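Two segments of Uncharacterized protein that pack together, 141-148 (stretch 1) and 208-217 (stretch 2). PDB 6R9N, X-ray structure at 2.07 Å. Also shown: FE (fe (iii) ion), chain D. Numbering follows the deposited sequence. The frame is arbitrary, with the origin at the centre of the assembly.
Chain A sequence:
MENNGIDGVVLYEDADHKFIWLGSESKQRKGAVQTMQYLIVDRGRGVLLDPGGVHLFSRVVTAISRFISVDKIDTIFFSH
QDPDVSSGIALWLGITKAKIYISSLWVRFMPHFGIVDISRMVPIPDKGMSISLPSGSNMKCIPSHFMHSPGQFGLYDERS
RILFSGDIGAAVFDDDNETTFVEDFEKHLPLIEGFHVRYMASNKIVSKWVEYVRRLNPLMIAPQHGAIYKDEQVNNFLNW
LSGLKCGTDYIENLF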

ATOM      1  N   CYS A 141     -11.790   7.976  13.909  1.00 26.99           N
ATOM      2  CA  CYS A 141     -10.945   7.640  12.771  1.00 29.36           C
ATOM      3  C   CYS A 141     -10.655   8.924  12.006  1.00 29.68           C
ATOM      4  O   CYS A 141     -11.582   9.596  11.547  1.00 23.39           O
ATOM      5  CB  CYS A 141     -11.650   6.633  11.861  1.00 27.50           C
ATOM      6  SG  CYS A 141     -11.925   4.964  12.586  1.00 29.62           S
ATOM      7  N   ILE A 142      -9.375   9.246  11.849  1.00 27.90           N
ATOM      8  CA  ILE A 142      -8.933  10.554  11.371  1.00 23.97           C
ATOM      9  C   ILE A 142      -8.522  10.403   9.912  1.00 26.03           C
ATOM     10  O   ILE A 142      -7.576   9.656   9.628  1.00 23.51           O
ATOM     11  CB  ILE A 142      -7.771  11.112  12.214  1.00 26.74           C
ATOM     12  CG1 ILE A 142      -8.171  11.243  13.691  1.00 26.43           C
ATOM     13  CG2 ILE A 142      -7.278  12.449  11.642  1.00 26.37           C
ATOM     14  CD1 ILE A 142      -9.514  11.982  13.924  1.00 27.23           C
ATOM     15  N   PRO A 143      -9.190  11.071   8.975  1.00 25.60           N
ATOM     16  CA  PRO A 143      -8.798  10.969   7.564  1.00 26.33           C
ATOM     17  C   PRO A 143      -7.343  11.366   7.368  1.00 24.32           C
ATOM     18  O   PRO A 143      -6.923  12.460   7.748  1.00 26.29           O
ATOM     19  CB  PRO A 143      -9.746  11.951   6.863  1.00 24.32           C
ATOM     20  CG  PRO A 143     -10.887  12.138   7.804  1.00 30.24           C
ATOM     21  CD  PRO A 143     -10.315  12.002   9.175  1.00 27.79           C
ATOM     22  N   SER A 144      -6.579  10.487   6.723  1.00 24.90           N
ATOM     23  CA  SER A 144      -5.149  10.728   6.524  1.00 22.64           C
ATOM     24  C   SER A 144      -4.745  10.266   5.147  1.00 23.80           C
ATOM     25  O   SER A 144      -3.678   9.670   4.958  1.00 20.60           O
ATOM     26  CB  SER A 144      -4.317  10.020   7.595  1.00 24.47           C
ATOM     27  OG  SER A 144      -4.747  10.400   8.891  1.00 26.40           O
ATOM     28  N   HIS A 145      -5.602  10.534   4.169  1.00 20.75           N
ATOM     29  CA  HIS A 145      -5.472   9.931   2.858  1.00 24.69           C
ATOM     30  C   HIS A 145      -4.289  10.520   2.094  1.00 23.52           C
ATOM     31  O   HIS A 145      -3.913  11.684   2.270  1.00 24.26           O
ATOM     32  CB  HIS A 145      -6.782  10.105   2.082  1.00 21.62           C
ATOM     33  CG  HIS A 145      -7.978   9.594   2.823  1.00 24.93           C
ATOM     34  ND1 HIS A 145      -8.110   8.272   3.201  1.00 23.39           N
ATOM     35  CD2 HIS A 145      -9.086  10.229   3.275  1.00 23.07           C
ATOM     36  CE1 HIS A 145      -9.255   8.115   3.844  1.00 26.03           C
ATOM     37  NE2 HIS A 145      -9.865   9.289   3.907  1.00 22.84           N
ATOM     38  N   PHE A 146      -3.680   9.686   1.258  1.00 21.52           N
ATOM     39  CA  PHE A 146      -2.558  10.097   0.411  1.00 23.33           C
ATOM     40  C   PHE A 146      -1.338  10.528   1.219  1.00 26.42           C
ATOM     41  O   PHE A 146      -0.492  11.293   0.723  1.00 24.88           O
ATOM     42  CB  PHE A 146      -2.978  11.203  -0.564  1.00 23.70           C
ATOM     43  CG  PHE A 146      -3.978  10.743  -1.559  1.00 22.61           C
ATOM     44  CD1 PHE A 146      -3.600   9.902  -2.590  1.00 25.64           C
ATOM     45  CD2 PHE A 146      -5.307  11.095  -1.438  1.00 25.96           C
ATOM     46  CE1 PHE A 146      -4.535   9.444  -3.505  1.00 26.60           C
ATOM     47  CE2 PHE A 146      -6.251  10.640  -2.366  1.00 26.34           C
ATOM     48  CZ  PHE A 146      -5.861   9.824  -3.388  1.00 23.39           C
ATOM     49  N   MET A 147      -1.202  10.005   2.444  1.00 21.85           N
ATOM     50  CA  MET A 147      -0.027  10.276   3.266  1.00 23.91           C
ATOM     51  C   MET A 147       0.487   9.006   3.952  1.00 24.94           C
ATOM     52  O   MET A 147       0.579   8.941   5.174  1.00 25.62           O
ATOM     53  CB  MET A 147      -0.344  11.338   4.320  1.00 23.51           C
ATOM     54  CG  MET A 147      -0.584  12.738   3.754  1.00 28.13           C
ATOM     55  SD  MET A 147      -1.422  13.908   4.889  1.00 27.94           S
ATOM     56  CE  MET A 147      -0.266  14.002   6.261  1.00 26.29           C
ATOM     57  N   HIS A 148       0.829   7.959   3.190  1.00 24.78           N
ATOM     58  CA  HIS A 148       0.902   7.910   1.724  1.00 22.04           C
ATOM     59  C   HIS A 148      -0.301   7.255   1.050  1.00 22.80           C
ATOM     60  O   HIS A 148      -0.610   7.545  -0.114  1.00 23.93           O
ATOM     61  CB  HIS A 148       2.137   7.114   1.307  1.00 21.64           C
ATOM     62  CG  HIS A 148       2.176   5.730   1.886  1.00 23.98           C
ATOM     63  ND1 HIS A 148       1.676   4.625   1.229  1.00 24.82           N
ATOM     64  CD2 HIS A 148       2.627   5.281   3.080  1.00 21.30           C
ATOM     65  CE1 HIS A 148       1.845   3.554   1.979  1.00 21.60           C
ATOM     66  NE2 HIS A 148       2.414   3.926   3.114  1.00 22.67           N
ATOM     67  N   LYS A 208      -3.399  20.493   4.819  1.00 26.77           N
ATOM     68  CA  LYS A 208      -4.791  20.309   5.227  1.00 29.98           C
ATOM     69  C   LYS A 208      -4.897  19.342   6.405  1.00 30.44           C
ATOM     70  O   LYS A 208      -5.693  19.557   7.330  1.00 29.45           O
ATOM     71  CB  LYS A 208      -5.626  19.799   4.051  1.00 29.58           C
ATOM     72  CG  LYS A 208      -7.129  19.705   4.356  1.00 33.39           C
ATOM     73  N   TRP A 209      -4.119  18.256   6.377  1.00 30.27           N
ATOM     74  CA  TRP A 209      -4.094  17.322   7.501  1.00 29.84           C
ATOM     75  C   TRP A 209      -3.679  18.026   8.785  1.00 27.47           C
ATOM     76  O   TRP A 209      -4.338  17.888   9.817  1.00 28.29           O
ATOM     77  CB  TRP A 209      -3.140  16.165   7.197  1.00 28.64           C
ATOM     78  CG  TRP A 209      -3.210  15.020   8.199  1.00 27.35           C
ATOM     79  CD1 TRP A 209      -4.091  13.969   8.184  1.00 26.74           C
ATOM     80  CD2 TRP A 209      -2.361  14.814   9.328  1.00 31.15           C
ATOM     81  NE1 TRP A 209      -3.839  13.124   9.233  1.00 29.94           N
ATOM     82  CE2 TRP A 209      -2.787  13.623   9.959  1.00 30.19           C
ATOM     83  CE3 TRP A 209      -1.293  15.528   9.883  1.00 28.64           C
ATOM     84  CZ2 TRP A 209      -2.176  13.129  11.101  1.00 29.08           C
ATOM     85  CZ3 TRP A 209      -0.685  15.027  11.010  1.00 28.44           C
ATOM     86  CH2 TRP A 209      -1.126  13.840  11.610  1.00 32.33           C
ATOM     87  N   VAL A 210      -2.572  18.773   8.743  1.00 25.75           N
ATOM     88  CA  VAL A 210      -2.115  19.512   9.926  1.00 28.66           C
ATOM     89  C   VAL A 210      -3.231  20.390  10.491  1.00 31.01           C
ATOM     90  O   VAL A 210      -3.478  20.408  11.710  1.00 29.49           O
ATOM     91  CB  VAL A 210      -0.861  20.337   9.599  1.00 29.12           C
ATOM     92  CG1 VAL A 210      -0.644  21.353  10.693  1.00 30.01           C
ATOM     93  CG2 VAL A 210       0.355  19.413   9.447  1.00 27.47           C
ATOM     94  N   GLU A 211      -3.901  21.151   9.616  1.00 26.95           N
ATOM     95  CA  GLU A 211      -4.986  22.030  10.059  1.00 31.69           C
ATOM     96  C   GLU A 211      -6.109  21.237  10.717  1.00 31.55           C
ATOM     97  O   GLU A 211      -6.708  21.686  11.705  1.00 35.20           O
ATOM     98  CB  GLU A 211      -5.535  22.829   8.871  1.00 31.90           C
ATOM     99  N   TYR A 212      -6.444  20.081  10.144  1.00 29.69           N
ATOM    100  CA  TYR A 212      -7.450  19.203  10.734  1.00 29.23           C
ATOM    101  C   TYR A 212      -6.996  18.710  12.099  1.00 32.41           C
ATOM    102  O   TYR A 212      -7.729  18.815  13.093  1.00 30.58           O
ATOM    103  CB  TYR A 212      -7.714  18.030   9.780  1.00 30.03           C
ATOM    104  CG  TYR A 212      -8.902  17.137  10.092  1.00 28.44           C
ATOM    105  CD1 TYR A 212      -8.861  16.231  11.144  1.00 29.78           C
ATOM    106  CD2 TYR A 212     -10.049  17.172   9.304  1.00 31.16           C
ATOM    107  CE1 TYR A 212      -9.942  15.400  11.427  1.00 28.18           C
ATOM    108  CE2 TYR A 212     -11.136  16.341   9.569  1.00 28.96           C
ATOM    109  CZ  TYR A 212     -11.068  15.453  10.633  1.00 31.41           C
ATOM    110  OH  TYR A 212     -12.126  14.620  10.914  1.00 35.74           O
ATOM    111  N   VAL A 213      -5.762  18.211  12.174  1.00 27.23           N
ATOM    112  CA  VAL A 213      -5.289  17.611  13.411  1.00 29.16           C
ATOM    113  C   VAL A 213      -5.140  18.663  14.498  1.00 31.17           C
ATOM    114  O   VAL A 213      -5.476  18.411  15.660  1.00 33.06           O
ATOM    115  CB  VAL A 213      -3.968  16.859  13.157  1.00 31.48           C
ATOM    116  CG1 VAL A 213      -3.218  16.578  14.480  1.00 30.47           C
ATOM    117  CG2 VAL A 213      -4.245  15.574  12.401  1.00 29.43           C
ATOM    118  N   ARG A 214      -4.714  19.876  14.131  1.00 34.39           N
ATOM    119  CA  ARG A 214      -4.589  20.951  15.113  1.00 36.55           C
ATOM    120  C   ARG A 214      -5.916  21.213  15.821  1.00 37.90           C
ATOM    121  O   ARG A 214      -5.928  21.591  16.998  1.00 35.30           O
ATOM    122  CB  ARG A 214      -4.073  22.227  14.437  1.00 36.55           C
ATOM    123  CG  ARG A 214      -2.553  22.339  14.360  1.00 36.10           C
ATOM    124  CD  ARG A 214      -2.146  23.750  13.970  1.00 44.18           C
ATOM    125  NE  ARG A 214      -0.762  23.901  13.500  1.00 44.48           N
ATOM    126  CZ  ARG A 214      -0.436  24.467  12.334  1.00 44.86           C
ATOM    127  NH1 ARG A 214       0.836  24.593  11.964  1.00 40.59           N
ATOM    128  NH2 ARG A 214      -1.393  24.903  11.523  1.00 45.47           N
ATOM    129  N   ARG A 215      -7.038  21.005  15.132  1.00 35.21           N
ATOM    130  CA  ARG A 215      -8.336  21.247  15.753  1.00 38.49           C
ATOM    131  C   ARG A 215      -8.671  20.173  16.776  1.00 38.72           C
ATOM    132  O   ARG A 215      -9.347  20.456  17.769  1.00 39.11           O
ATOM    133  CB  ARG A 215      -9.430  21.317  14.696  1.00 36.30           C
ATOM    134  CG  ARG A 215      -9.334  22.536  13.811  1.00 44.36           C
ATOM    135  CD  ARG A 215     -10.521  22.601  12.858  1.00 47.13           C
ATOM    136  NE  ARG A 215     -11.744  22.942  13.579  1.00 55.95           N
ATOM    137  CZ  ARG A 215     -12.667  22.061  13.955  1.00 64.10           C
ATOM    138  NH1 ARG A 215     -13.745  22.472  14.614  1.00 70.53           N
ATOM    139  NH2 ARG A 215     -12.524  20.771  13.666  1.00 65.64           N
ATOM    140  N   LEU A 216      -8.264  18.930  16.536  1.00 36.02           N
ATOM    141  CA  LEU A 216      -8.094  18.045  17.669  1.00 38.50           C
ATOM    142  C   LEU A 216      -6.969  18.629  18.505  1.00 40.57           C
ATOM    143  O   LEU A 216      -6.039  19.232  17.980  1.00 48.60           O
ATOM    144  CB  LEU A 216      -7.750  16.625  17.220  1.00 34.53           C
ATOM    145  CG  LEU A 216      -8.349  15.951  15.985  1.00 30.85           C
ATOM    146  CD1 LEU A 216      -7.383  14.879  15.524  1.00 31.94           C
ATOM    147  CD2 LEU A 216      -9.693  15.332  16.283  1.00 34.20           C
ATOM    148  N   ASN A 217      -7.033  18.481  19.781  1.00 38.67           N
ATOM    149  CA  ASN A 217      -5.855  19.072  20.409  1.00 44.39           C
ATOM    150  C   ASN A 217      -5.045  17.949  21.022  1.00 37.71           C
ATOM    151  O   ASN A 217      -5.089  17.763  22.238  1.00 36.49           O
ATOM    152  CB  ASN A 217      -6.222  20.121  21.460  1.00 47.55           C
ATOM    153  CG  ASN A 217      -7.046  21.242  20.880  1.00 54.25           C
ATOM    154  OD1 ASN A 217      -8.282  21.165  20.832  1.00 57.14           O
ATOM    155  ND2 ASN A 217      -6.370  22.286  20.405  1.00 49.28           N
TER
HETATM  156 FE    FE D 302       2.737   2.492   4.741  1.00 22.58          FE
HETATM  157  O   HOH W   1     -13.777  11.996  12.252  1.00 43.34           O

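The contact is a small, largely apolar packing of one helix face against the end of a strand and the turn that follows it, fixed by a single direct hydrogen bond from the indole of Trp209 to Ser144. Together the two stretches bury 355 Å² against each other. Strand 141-143 and helix 208-215 run roughly antiparallel, at 149° between their N-to-C directions, so that Ile142 lies across from Val213 and Ser144 across from Trp209. The backbones come nearer at the second pair, where the CA atoms of Ser144 and Trp209 are 6.7 Å apart, against 8.2 Å between those of Ile142 and Val213.

Trp209 is the centre of the contact and has the largest covered area of any residue in it. Its CA-to-CB bond points toward stretch 1, and with chi1 in the t well its NE1 donates to Ser144 OG at 2.9 Å, with an N-H...acceptor angle of 147°. The serine oxygen lies near the plane of the indole, at the ring edge, as suits an acceptor for the N-H group. Pro143 O also sits at this edge, 3.2 Å from Trp209 CD1; it is 3.5 Å from Trp209 NE1, but the angle is too poor for a hydrogen bond. Met147, the last residue of the type II turn that begins at Ser144, returns to the same side chain: its SD packs 3.7 Å from Trp209 CB and 4.5 Å from the centroid of the five-membered ring, in an oblique approach 37° off the ring normal.

Ile142 supplies most of the apolar contact from the strand. Its CA-to-CB bond points sideways, yet the end of the side chain comes nearer to the helix. The closest approaches are Ile142 CG2 to Tyr212 CE1 at 4.0 Å and to Val213 CG2 at 4.4 Å, and Ile142 CD1 to Leu216 CD1 at 3.9 Å. The isoleucine thereby touches stretch 2 from Trp209 to Leu216.

Tyr212, one turn after Trp209, also directs its CA-to-CB bond toward stretch 1. Pro143 CD packs 3.8 Å from Tyr212 CZ and 3.6 Å from Tyr212 OH. A water adds a tenuous polar link, donating weak hydrogen bonds to Cys141 O at 3.3 Å and to Tyr212 OH at 3.4 Å. Beyond the turn, His148 takes no part in the packing; its NE2 binds the iron, FE, at 2.2 Å.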